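Local coordinates for protein putative aminooxidase (Propionibacterium acnes, PDB 2BA9) that isomerises polyunsaturated fatty acids, producing conjugated linoleic acid, probably with the help of its bound FAD cofactor, at residues 303-315 / 325-339. Residues are numbered along the deposited sequence; the frame is centred on the assembly and turned at random.
Sequences RPERLGHVMVYYH and ITTYLLRNHPDYADK
Tyr314 and Thr326 are joined by a short backbone bond, Tyr314 N to Thr326 O at 2.8 Å, and on the same face their side chains lie side by side. Thr326 OG1 comes in at the edge of the Tyr314 ring, near its plane, 3.7 Å from Tyr314 CD2, and shares a 2.6 Å hydrogen bond with Tyr328 OH. Tyr328 runs alongside Tyr314, its CE2 edge against Tyr314 CB, while Val312 CG1 packs 3.7 Å from Tyr328 CB. Val312 CG1 stands between its own backbone N and carbonyl carbon (chi1 57°), which turns this methyl onto Tyr328. Tyr328 also touches FAD and is the residue of this contact that belongs to the flavin pocket.

The pairing is a beta hairpin, with strand axes at 164° and 4.7 Å apart, in the mixed sheet of a flavin amine oxidoreductase-like fold; strands 295-297 and 277-288 flank it. Met311 N to Tyr328 O is nearly straight (170°), and at the end away from the connecting loop a water accepts from Gly308 N and Leu330 N and donates to His309 O. Beyond it, Leu307 slides its methyls along the other backbone: CD1 meets both Leu330 O and Asn332 O, the latter at 3.3 Å, and CD2 lies against His333 N and CB.

Farther out, Pro304 CB sits over one face of the His333 ring, 4.0 Å from its centroid, opposite Pro334 CD. That imidazole is fixed at both nitrogens: ND1 accepts from Asp335 N within a type I turn, and NE2 bonds Asp174.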
loop_
_atom_site.group_PDB
_atom_site.type_symbol
_atom_site.label_atom_id
_atom_site.label_comp_id
_atom_site.label_asym_id
_atom_site.label_seq_id
_atom_site.Cartn_x
_atom_site.Cartn_y
_atom_site.Cartn_z
ATOM N N ARG A 303 9.065 10.854 13.404
ATOM C CA ARG A 303 9.763 12.058 12.995
ATOM C C ARG A 303 10.870 11.713 11.995
ATOM O O ARG A 303 11.588 10.726 12.192
ATOM C CB ARG A 303 10.471 12.679 14.193
ATOM C CG ARG A 303 9.587 13.238 15.254
ATOM C CD ARG A 303 10.395 14.108 16.225
ATOM N NE ARG A 303 10.938 13.350 17.360
ATOM C CZ ARG A 303 12.228 13.225 17.672
ATOM N NH1 ARG A 303 13.177 13.810 16.952
ATOM N NH2 ARG A 303 12.568 12.521 18.740
ATOM N N PRO A 304 11.067 12.549 10.962
ATOM C CA PRO A 304 12.156 12.355 9.990
ATOM C C PRO A 304 13.535 12.274 10.647
ATOM O O PRO A 304 14.414 11.557 10.181
ATOM C CB PRO A 304 12.054 13.608 9.120
ATOM C CG PRO A 304 10.630 14.001 9.212
ATOM C CD PRO A 304 10.274 13.743 10.635
ATOM N N GLU A 305 13.689 13.008 11.747
ATOM C CA GLU A 305 14.886 12.998 12.570
ATOM C C GLU A 305 15.146 11.624 13.176
ATOM O O GLU A 305 16.262 11.336 13.618
ATOM C CB GLU A 305 14.719 14.022 13.701
ATOM C CG GLU A 305 14.718 15.478 13.246
ATOM C CD GLU A 305 13.364 16.040 12.796
ATOM O OE1 GLU A 305 12.308 15.371 12.913
ATOM O OE2 GLU A 305 13.371 17.192 12.317
ATOM N N ARG A 306 14.117 10.780 13.208
ATOM C CA ARG A 306 14.226 9.431 13.759
ATOM C C ARG A 306 14.123 8.312 12.706
ATOM O O ARG A 306 13.931 7.140 13.051
ATOM C CB ARG A 306 13.158 9.252 14.847
ATOM C CG ARG A 306 13.369 10.122 16.073
ATOM C CD ARG A 306 14.617 9.743 16.885
ATOM N NE ARG A 306 14.436 8.496 17.626
ATOM C CZ ARG A 306 15.336 7.972 18.450
ATOM N NH1 ARG A 306 16.482 8.597 18.681
ATOM N NH2 ARG A 306 15.087 6.824 19.066
ATOM N N LEU A 307 14.296 8.666 11.430
ATOM C CA LEU A 307 14.301 7.685 10.340
ATOM C C LEU A 307 15.196 6.478 10.635
ATOM O O LEU A 307 16.326 6.636 11.055
ATOM C CB LEU A 307 14.784 8.346 9.053
ATOM C CG LEU A 307 14.573 7.576 7.759
ATOM C CD1 LEU A 307 13.102 7.456 7.462
ATOM C CD2 LEU A 307 15.305 8.281 6.585
ATOM N N GLY A 308 14.676 5.275 10.404
ATOM C CA GLY A 308 15.429 4.043 10.641
ATOM C C GLY A 308 15.010 3.388 11.934
ATOM O O GLY A 308 15.271 2.202 12.155
ATOM N N HIS A 309 14.349 4.148 12.806
ATOM C CA HIS A 309 13.898 3.582 14.080
ATOM C C HIS A 309 12.587 2.847 13.911
ATOM O O HIS A 309 11.847 3.104 12.980
ATOM C CB HIS A 309 13.816 4.661 15.165
ATOM C CG HIS A 309 15.149 4.998 15.752
ATOM N ND1 HIS A 309 15.768 4.193 16.683
ATOM C CD2 HIS A 309 16.006 6.019 15.508
ATOM C CE1 HIS A 309 16.940 4.717 17.010
ATOM N NE2 HIS A 309 17.118 5.816 16.297
ATOM N N VAL A 310 12.313 1.914 14.810
ATOM C CA VAL A 310 11.025 1.214 14.828
ATOM C C VAL A 310 9.900 2.183 15.194
ATOM O O VAL A 310 9.939 2.821 16.244
ATOM C CB VAL A 310 11.017 0.062 15.845
ATOM C CG1 VAL A 310 9.610 -0.545 15.963
ATOM C CG2 VAL A 310 12.040 -1.009 15.472
ATOM N N MET A 311 8.890 2.253 14.331
ATOM C CA MET A 311 7.754 3.147 14.512
ATOM C C MET A 311 6.532 2.452 15.115
ATOM O O MET A 311 5.653 3.099 15.657
ATOM C CB MET A 311 7.368 3.759 13.174
ATOM C CG MET A 311 8.528 4.425 12.463
ATOM S SD MET A 311 7.972 5.197 10.941
ATOM C CE MET A 311 7.803 3.766 9.881
ATOM N N VAL A 312 6.494 1.131 15.000
ATOM C CA VAL A 312 5.374 0.338 15.464
ATOM C C VAL A 312 5.788 -1.120 15.440
ATOM O O VAL A 312 6.674 -1.517 14.674
ATOM C CB VAL A 312 4.106 0.543 14.591
ATOM C CG1 VAL A 312 4.397 0.216 13.137
ATOM C CG2 VAL A 312 2.930 -0.303 15.113
ATOM N N TYR A 313 5.181 -1.909 16.324
ATOM C CA TYR A 313 5.336 -3.358 16.271
ATOM C C TYR A 313 3.987 -4.009 16.460
ATOM O O TYR A 313 3.113 -3.452 17.110
ATOM C CB TYR A 313 6.367 -3.871 17.278
ATOM C CG TYR A 313 6.117 -3.502 18.716
ATOM C CD1 TYR A 313 5.229 -4.229 19.507
ATOM C CD2 TYR A 313 6.790 -2.437 19.300
ATOM C CE1 TYR A 313 5.015 -3.885 20.831
ATOM C CE2 TYR A 313 6.579 -2.088 20.613
ATOM C CZ TYR A 313 5.696 -2.813 21.386
ATOM O OH TYR A 313 5.495 -2.448 22.716
ATOM N N TYR A 314 3.843 -5.190 15.875
ATOM C CA TYR A 314 2.577 -5.904 15.815
ATOM C C TYR A 314 2.533 -7.152 16.703
ATOM O O TYR A 314 3.294 -8.102 16.491
ATOM C CB TYR A 314 2.315 -6.269 14.355
ATOM C CG TYR A 314 1.071 -7.072 14.062
ATOM C CD1 TYR A 314 -0.105 -6.886 14.775
ATOM C CD2 TYR A 314 1.074 -7.990 13.032
ATOM C CE1 TYR A 314 -1.242 -7.632 14.482
ATOM C CE2 TYR A 314 -0.033 -8.724 12.728
ATOM C CZ TYR A 314 -1.194 -8.552 13.453
ATOM O OH TYR A 314 -2.292 -9.287 13.116
ATOM N N HIS A 315 1.632 -7.111 17.689
ATOM C CA HIS A 315 1.269 -8.232 18.562
ATOM C C HIS A 315 0.062 -8.986 17.976
ATOM O O HIS A 315 -1.058 -8.501 18.027
ATOM C CB HIS A 315 0.931 -7.671 19.965
ATOM C CG HIS A 315 0.606 -8.707 21.008
ATOM N ND1 HIS A 315 -0.672 -8.903 21.486
ATOM C CD2 HIS A 315 1.399 -9.559 21.702
ATOM C CE1 HIS A 315 -0.658 -9.845 22.416
ATOM N NE2 HIS A 315 0.587 -10.262 22.566
ATOM N N ILE A 325 6.456 -11.473 16.454
ATOM C CA ILE A 325 6.142 -10.066 16.622
ATOM C C ILE A 325 6.900 -9.368 15.510
ATOM O O ILE A 325 8.122 -9.504 15.418
ATOM C CB ILE A 325 6.656 -9.528 17.980
ATOM C CG1 ILE A 325 5.998 -10.267 19.156
ATOM C CG2 ILE A 325 6.471 -8.032 18.063
ATOM C CD1 ILE A 325 4.524 -9.958 19.414
ATOM N N THR A 326 6.189 -8.661 14.639
ATOM C CA THR A 326 6.846 -7.995 13.521
ATOM C C THR A 326 7.087 -6.522 13.882
ATOM O O THR A 326 6.290 -5.900 14.600
ATOM C CB THR A 326 6.052 -8.133 12.178
ATOM O OG1 THR A 326 4.677 -7.787 12.374
ATOM C CG2 THR A 326 6.146 -9.556 11.621
ATOM N N THR A 327 8.201 -5.991 13.387
ATOM C CA THR A 327 8.592 -4.603 13.597
ATOM C C THR A 327 8.645 -3.896 12.259
ATOM O O THR A 327 8.882 -4.533 11.219
ATOM C CB THR A 327 9.990 -4.478 14.259
ATOM O OG1 THR A 327 11.000 -4.812 13.302
ATOM C CG2 THR A 327 10.114 -5.380 15.491
ATOM N N TYR A 328 8.467 -2.572 12.303
ATOM C CA TYR A 328 8.322 -1.732 11.108
ATOM C C TYR A 328 9.155 -0.460 11.229
ATOM O O TYR A 328 9.002 0.294 12.188
ATOM C CB TYR A 328 6.841 -1.386 10.914
ATOM C CG TYR A 328 5.967 -2.629 10.864
ATOM C CD1 TYR A 328 5.578 -3.191 9.643
ATOM C CD2 TYR A 328 5.558 -3.260 12.036
ATOM C CE1 TYR A 328 4.820 -4.343 9.600
ATOM C CE2 TYR A 328 4.791 -4.406 12.003
ATOM C CZ TYR A 328 4.418 -4.943 10.778
ATOM O OH TYR A 328 3.660 -6.082 10.750
ATOM N N LEU A 329 10.037 -0.234 10.260
ATOM C CA LEU A 329 10.835 1.001 10.187
ATOM C C LEU A 329 10.963 1.438 8.739
ATOM O O LEU A 329 10.767 0.636 7.800
ATOM C CB LEU A 329 12.240 0.805 10.784
ATOM C CG LEU A 329 13.149 -0.285 10.164
ATOM C CD1 LEU A 329 13.858 0.163 8.909
ATOM C CD2 LEU A 329 14.172 -0.822 11.170
ATOM N N LEU A 330 11.311 2.704 8.552
ATOM C CA LEU A 330 11.505 3.254 7.214
ATOM C C LEU A 330 12.967 3.642 6.991
ATOM O O LEU A 330 13.620 4.190 7.885
ATOM C CB LEU A 330 10.615 4.474 6.990
ATOM C CG LEU A 330 9.255 4.226 6.355
ATOM C CD1 LEU A 330 8.465 5.518 6.442
ATOM C CD2 LEU A 330 9.405 3.736 4.918
ATOM N N ARG A 331 13.444 3.382 5.780
ATOM C CA ARG A 331 14.848 3.566 5.436
ATOM C C ARG A 331 15.145 4.815 4.610
ATOM O O ARG A 331 16.309 5.130 4.392
ATOM C CB ARG A 331 15.382 2.329 4.699
ATOM C CG ARG A 331 15.439 1.102 5.602
ATOM C CD ARG A 331 15.958 -0.151 4.924
ATOM N NE ARG A 331 17.044 0.117 3.992
ATOM C CZ ARG A 331 17.613 -0.795 3.216
ATOM N NH1 ARG A 331 17.239 -2.067 3.285
ATOM N NH2 ARG A 331 18.586 -0.435 2.383
ATOM N N ASN A 332 14.120 5.536 4.181
ATOM C CA ASN A 332 14.325 6.679 3.289
ATOM C C ASN A 332 13.447 7.883 3.631
ATOM O O ASN A 332 12.386 7.749 4.236
ATOM C CB ASN A 332 14.055 6.255 1.850
ATOM C CG ASN A 332 12.579 6.018 1.599
ATOM O OD1 ASN A 332 11.993 5.062 2.127
ATOM N ND2 ASN A 332 11.953 6.918 0.854
ATOM N N HIS A 333 13.917 9.058 3.211
ATOM C CA HIS A 333 13.177 10.312 3.304
ATOM C C HIS A 333 13.894 11.288 2.342
ATOM O O HIS A 333 15.124 11.217 2.187
ATOM C CB HIS A 333 13.211 10.809 4.758
ATOM C CG HIS A 333 12.438 12.067 5.015
ATOM N ND1 HIS A 333 12.931 13.317 4.717
ATOM C CD2 HIS A 333 11.233 12.269 5.598
ATOM C CE1 HIS A 333 12.056 14.234 5.079
ATOM N NE2 HIS A 333 11.014 13.627 5.617
ATOM N N PRO A 334 13.142 12.183 1.681
ATOM C CA PRO A 334 13.800 13.129 0.751
ATOM C C PRO A 334 14.939 13.982 1.334
ATOM O O PRO A 334 15.851 14.351 0.610
ATOM C CB PRO A 334 12.648 14.039 0.298
ATOM C CG PRO A 334 11.424 13.227 0.508
ATOM C CD PRO A 334 11.682 12.387 1.720
ATOM N N ASP A 335 14.867 14.301 2.619
ATOM C CA ASP A 335 15.839 15.187 3.262
ATOM C C ASP A 335 17.098 14.483 3.798
ATOM O O ASP A 335 18.043 15.156 4.272
ATOM C CB ASP A 335 15.138 15.983 4.369
ATOM C CG ASP A 335 14.160 17.009 3.815
ATOM O OD1 ASP A 335 14.093 17.149 2.578
ATOM O OD2 ASP A 335 13.451 17.670 4.611
ATOM N N TYR A 336 17.118 13.145 3.696
ATOM C CA TYR A 336 18.204 12.314 4.230
ATOM C C TYR A 336 18.720 11.258 3.246
ATOM O O TYR A 336 18.011 10.817 2.337
ATOM C CB TYR A 336 17.729 11.581 5.485
ATOM C CG TYR A 336 17.307 12.493 6.617
ATOM C CD1 TYR A 336 18.210 12.835 7.626
ATOM C CD2 TYR A 336 16.021 13.004 6.681
ATOM C CE1 TYR A 336 17.841 13.665 8.667
ATOM C CE2 TYR A 336 15.633 13.847 7.735
ATOM C CZ TYR A 336 16.546 14.173 8.722
ATOM O OH TYR A 336 16.175 15.003 9.759
ATOM N N ALA A 337 19.961 10.844 3.460
ATOM C CA ALA A 337 20.535 9.707 2.735
ATOM C C ALA A 337 19.872 8.437 3.258
ATOM O O ALA A 337 19.450 8.394 4.422
ATOM C CB ALA A 337 22.006 9.659 2.931
ATOM N N ASP A 338 19.760 7.417 2.405
ATOM C CA ASP A 338 19.099 6.173 2.810
ATOM C C ASP A 338 19.824 5.586 4.011
ATOM O O ASP A 338 21.053 5.665 4.108
ATOM C CB ASP A 338 19.127 5.115 1.695
ATOM C CG ASP A 338 18.290 5.494 0.489
ATOM O OD1 ASP A 338 17.500 6.453 0.585
ATOM O OD2 ASP A 338 18.439 4.816 -0.553
ATOM N N LYS A 339 19.058 4.986 4.915
ATOM C CA LYS A 339 19.641 4.239 6.027
ATOM C C LYS A 339 19.982 2.836 5.525
ATOM O O LYS A 339 19.266 2.312 4.686
ATOM C CB LYS A 339 18.650 4.179 7.191
ATOM C CG LYS A 339 18.199 5.532 7.728
ATOM C CD LYS A 339 19.375 6.420 8.144
ATOM C CE LYS A 339 18.944 7.536 9.070
ATOM N NZ LYS A 339 20.041 8.534 9.325
HETATM O O HOH W 1 11.588 4.352 10.715
HETATM O O HOH W 2 3.131 -10.195 14.543
#